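Local coordinates for protein stiv-a81 (Sulfolobus Turreted Icosahedral Virus, PDB 3RKL) that is of unknown function but folds as a small beta-sheet joined to a helical hairpin and assembles with other copies of itself, its helices forming a four-helix bundle, at residues Gly16-Val21 and Leu61-Ile66. The protein carries 1 engineered substitution. Residues are numbered along the deposited sequence; the frame is centred on the assembly and turned at random.
Sequences GHKEFV and LHEYAI
Lys18 and Phe20, both on strand 18-21 of the small antiparallel sheet, reach across to Glu63 and Tyr64 on helix 55-80 in a sparse, side-chain-only contact made of one weak salt bridge and one aromatic pair. The lysine chain, extended beyond CG, meets the Glu63 side chain at about a right angle: Lys18 NZ lies 3.3 Å from Glu63 OE1, a long and weak bond, while Lys18 CD rests 3.3 Å from Glu63 OE2. That second oxygen is hydrogen-bonded to Tyr67 OH, the stronger polar partner, which probably steadies the carboxylate; the exposed lysine adds a weaker, charged contact. With CG anti to the backbone N (chi1 -168°), the Phe20 ring projects to the helix, where its CE1 comes within 4.2 Å of Tyr64 CE1. The two rings are steeply inclined, at 76°, with centroids 5.8 Å apart. Tyr67 links them further, stacking on Phe20 and meeting Tyr64 edge-to-face. Tyr49 of a third subunit also approaches the Phe20 ring, and Tyr64 packs on Leu32 and Val36 of helix 25-46. Side chains alone thus join sheet to helix, a two-layer alpha/beta arrangement with a small antiparallel sheet on one helix of a hairpin.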
ATOM      1  N   GLY A  16     -28.704  -4.558 -17.048  1.00 38.32           N
ATOM      2  CA  GLY A  16     -29.534  -3.955 -15.982  1.00 43.72           C
ATOM      3  C   GLY A  16     -29.986  -2.510 -16.180  1.00 47.69           C
ATOM      4  O   GLY A  16     -29.821  -1.665 -15.289  1.00 48.93           O
ATOM      5  N   HIS A  17     -30.556  -2.241 -17.352  1.00 39.51           N
ATOM      6  CA  HIS A  17     -31.093  -0.913 -17.730  1.00 42.29           C
ATOM      7  C   HIS A  17     -30.010   0.138 -18.002  1.00 43.06           C
ATOM      8  O   HIS A  17     -30.319   1.322 -18.160  1.00 42.67           O
ATOM      9  CB  HIS A  17     -32.099  -0.360 -16.690  1.00 46.89           C
ATOM     10  CG  HIS A  17     -33.226  -1.294 -16.358  1.00 44.02           C
ATOM     11  ND1 HIS A  17     -34.330  -1.461 -17.171  1.00 45.08           N
ATOM     12  CD2 HIS A  17     -33.438  -2.081 -15.275  1.00 44.48           C
ATOM     13  CE1 HIS A  17     -35.156  -2.329 -16.616  1.00 55.12           C
ATOM     14  NE2 HIS A  17     -34.641  -2.717 -15.464  1.00 48.02           N
ATOM     15  N   LYS A  18     -28.750  -0.292 -18.072  1.00 40.30           N
ATOM     16  CA  LYS A  18     -27.631   0.629 -18.275  1.00 45.46           C
ATOM     17  C   LYS A  18     -26.695   0.186 -19.411  1.00 44.86           C
ATOM     18  O   LYS A  18     -26.648  -0.988 -19.777  1.00 42.99           O
ATOM     19  CB  LYS A  18     -26.842   0.792 -16.971  1.00 44.11           C
ATOM     20  CG  LYS A  18     -27.685   1.271 -15.798  1.00 51.91           C
ATOM     21  CD  LYS A  18     -26.877   1.485 -14.535  1.00 52.15           C
ATOM     22  CE  LYS A  18     -27.776   1.903 -13.379  1.00 62.26           C
ATOM     23  NZ  LYS A  18     -27.056   1.961 -12.077  1.00 70.00           N
ATOM     24  N   GLU A  19     -25.966   1.159 -19.962  1.00 46.97           N
ATOM     25  CA  GLU A  19     -24.945   0.925 -20.990  1.00 46.43           C
ATOM     26  C   GLU A  19     -23.615   1.477 -20.486  1.00 44.42           C
ATOM     27  O   GLU A  19     -23.575   2.583 -19.953  1.00 48.32           O
ATOM     28  CB  GLU A  19     -25.318   1.617 -22.306  1.00 49.97           C
ATOM     29  CG  GLU A  19     -25.869   0.675 -23.369  1.00 60.68           C
ATOM     30  CD  GLU A  19     -26.591   1.396 -24.492  1.00 71.28           C
ATOM     31  OE1 GLU A  19     -26.158   2.505 -24.871  1.00 84.65           O
ATOM     32  OE2 GLU A  19     -27.593   0.853 -25.003  1.00 73.21           O
ATOM     33  N   PHE A  20     -22.537   0.715 -20.667  1.00 38.82           N
ATOM     34  CA  PHE A  20     -21.217   1.102 -20.156  1.00 36.84           C
ATOM     35  C   PHE A  20     -20.157   0.988 -21.248  1.00 31.40           C
ATOM     36  O   PHE A  20     -19.931  -0.095 -21.784  1.00 29.29           O
ATOM     37  CB  PHE A  20     -20.839   0.220 -18.974  1.00 35.59           C
ATOM     38  CG  PHE A  20     -19.644   0.704 -18.205  1.00 32.82           C
ATOM     39  CD1 PHE A  20     -19.785   1.683 -17.231  1.00 42.45           C
ATOM     40  CD2 PHE A  20     -18.386   0.169 -18.433  1.00 28.80           C
ATOM     41  CE1 PHE A  20     -18.687   2.125 -16.507  1.00 45.01           C
ATOM     42  CE2 PHE A  20     -17.287   0.614 -17.716  1.00 39.79           C
ATOM     43  CZ  PHE A  20     -17.443   1.593 -16.752  1.00 34.75           C
ATOM     44  N   VAL A  21     -19.532   2.119 -21.576  1.00 31.43           N
ATOM     45  CA  VAL A  21     -18.580   2.198 -22.684  1.00 32.40           C
ATOM     46  C   VAL A  21     -17.142   2.114 -22.202  1.00 32.79           C
ATOM     47  O   VAL A  21     -16.714   2.891 -21.346  1.00 33.39           O
ATOM     48  CB  VAL A  21     -18.768   3.501 -23.478  1.00 34.91           C
ATOM     49  CG1 VAL A  21     -17.765   3.570 -24.626  1.00 38.14           C
ATOM     50  CG2 VAL A  21     -20.200   3.599 -23.994  1.00 37.17           C
ATOM     51  N   LEU A  61     -21.755  -2.823  -6.699  1.00 19.74           N
ATOM     52  CA  LEU A  61     -20.748  -3.879  -6.665  1.00 18.96           C
ATOM     53  C   LEU A  61     -20.941  -4.863  -7.807  1.00 19.33           C
ATOM     54  O   LEU A  61     -19.995  -5.204  -8.532  1.00 19.14           O
ATOM     55  CB  LEU A  61     -20.776  -4.590  -5.314  1.00 17.40           C
ATOM     56  CG  LEU A  61     -19.836  -5.783  -5.137  1.00 17.52           C
ATOM     57  CD1 LEU A  61     -18.383  -5.373  -5.390  1.00 19.62           C
ATOM     58  CD2 LEU A  61     -19.981  -6.400  -3.768  1.00 22.57           C
ATOM     59  N   HIS A  62     -22.181  -5.324  -7.963  1.00 20.19           N
ATOM     60  CA  HIS A  62     -22.489  -6.282  -9.005  1.00 21.19           C
ATOM     61  C   HIS A  62     -22.340  -5.670 -10.395  1.00 20.80           C
ATOM     62  O   HIS A  62     -21.768  -6.276 -11.282  1.00 18.85           O
ATOM     63  CB  HIS A  62     -23.896  -6.839  -8.826  1.00 24.29           C
ATOM     64  CG  HIS A  62     -24.301  -7.780  -9.912  1.00 22.77           C
ATOM     65  ND1 HIS A  62     -23.539  -8.872 -10.263  1.00 24.09           N
ATOM     66  CD2 HIS A  62     -25.377  -7.791 -10.728  1.00 24.46           C
ATOM     67  CE1 HIS A  62     -24.127  -9.509 -11.261  1.00 27.17           C
ATOM     68  NE2 HIS A  62     -25.252  -8.883 -11.550  1.00 25.09           N
ATOM     69  N   GLU A  63     -22.865  -4.469 -10.559  1.00 22.57           N
ATOM     70  CA  GLU A  63     -22.794  -3.750 -11.831  1.00 22.98           C
ATOM     71  C   GLU A  63     -21.350  -3.645 -12.328  1.00 21.22           C
ATOM     72  O   GLU A  63     -21.027  -4.002 -13.468  1.00 20.17           O
ATOM     73  CB  GLU A  63     -23.419  -2.365 -11.627  1.00 26.22           C
ATOM     74  CG  GLU A  63     -23.206  -1.371 -12.703  1.00 34.55           C
ATOM     75  CD  GLU A  63     -23.881  -0.019 -12.425  1.00 35.31           C
ATOM     76  OE1 GLU A  63     -24.394   0.209 -11.296  1.00 37.52           O
ATOM     77  OE2 GLU A  63     -23.891   0.820 -13.355  1.00 42.45           O
ATOM     78  N   TYR A  64     -20.477  -3.146 -11.463  1.00 19.16           N
ATOM     79  CA  TYR A  64     -19.076  -2.947 -11.850  1.00 18.86           C
ATOM     80  C   TYR A  64     -18.355  -4.275 -12.090  1.00 17.47           C
ATOM     81  O   TYR A  64     -17.518  -4.360 -12.974  1.00 18.78           O
ATOM     82  CB  TYR A  64     -18.361  -2.019 -10.861  1.00 18.37           C
ATOM     83  CG  TYR A  64     -18.608  -0.583 -11.234  1.00 21.56           C
ATOM     84  CD1 TYR A  64     -17.719   0.085 -12.063  1.00 27.46           C
ATOM     85  CD2 TYR A  64     -19.761   0.084 -10.835  1.00 28.01           C
ATOM     86  CE1 TYR A  64     -17.937   1.385 -12.458  1.00 27.89           C
ATOM     87  CE2 TYR A  64     -19.997   1.398 -11.237  1.00 28.73           C
ATOM     88  CZ  TYR A  64     -19.077   2.032 -12.060  1.00 30.51           C
ATOM     89  OH  TYR A  64     -19.274   3.325 -12.468  1.00 38.17           O
ATOM     90  N   ALA A  65     -18.713  -5.323 -11.349  1.00 16.67           N
ATOM     91  CA  ALA A  65     -18.163  -6.655 -11.602  1.00 15.42           C
ATOM     92  C   ALA A  65     -18.600  -7.179 -12.980  1.00 17.08           C
ATOM     93  O   ALA A  65     -17.832  -7.845 -13.677  1.00 18.25           O
ATOM     94  CB  ALA A  65     -18.579  -7.626 -10.495  1.00 16.89           C
ATOM     95  N   ILE A  66     -19.837  -6.874 -13.367  1.00 17.11           N
ATOM     96  CA  ILE A  66     -20.347  -7.249 -14.691  1.00 17.08           C
ATOM     97  C   ILE A  66     -19.547  -6.517 -15.791  1.00 17.16           C
ATOM     98  O   ILE A  66     -19.122  -7.136 -16.773  1.00 18.44           O
ATOM     99  CB  ILE A  66     -21.859  -6.975 -14.812  1.00 17.91           C
ATOM    100  CG1 ILE A  66     -22.655  -8.017 -14.014  1.00 21.59           C
ATOM    101  CG2 ILE A  66     -22.299  -6.944 -16.288  1.00 20.65           C
ATOM    102  CD1 ILE A  66     -22.753  -9.396 -14.675  1.00 26.59           C
TER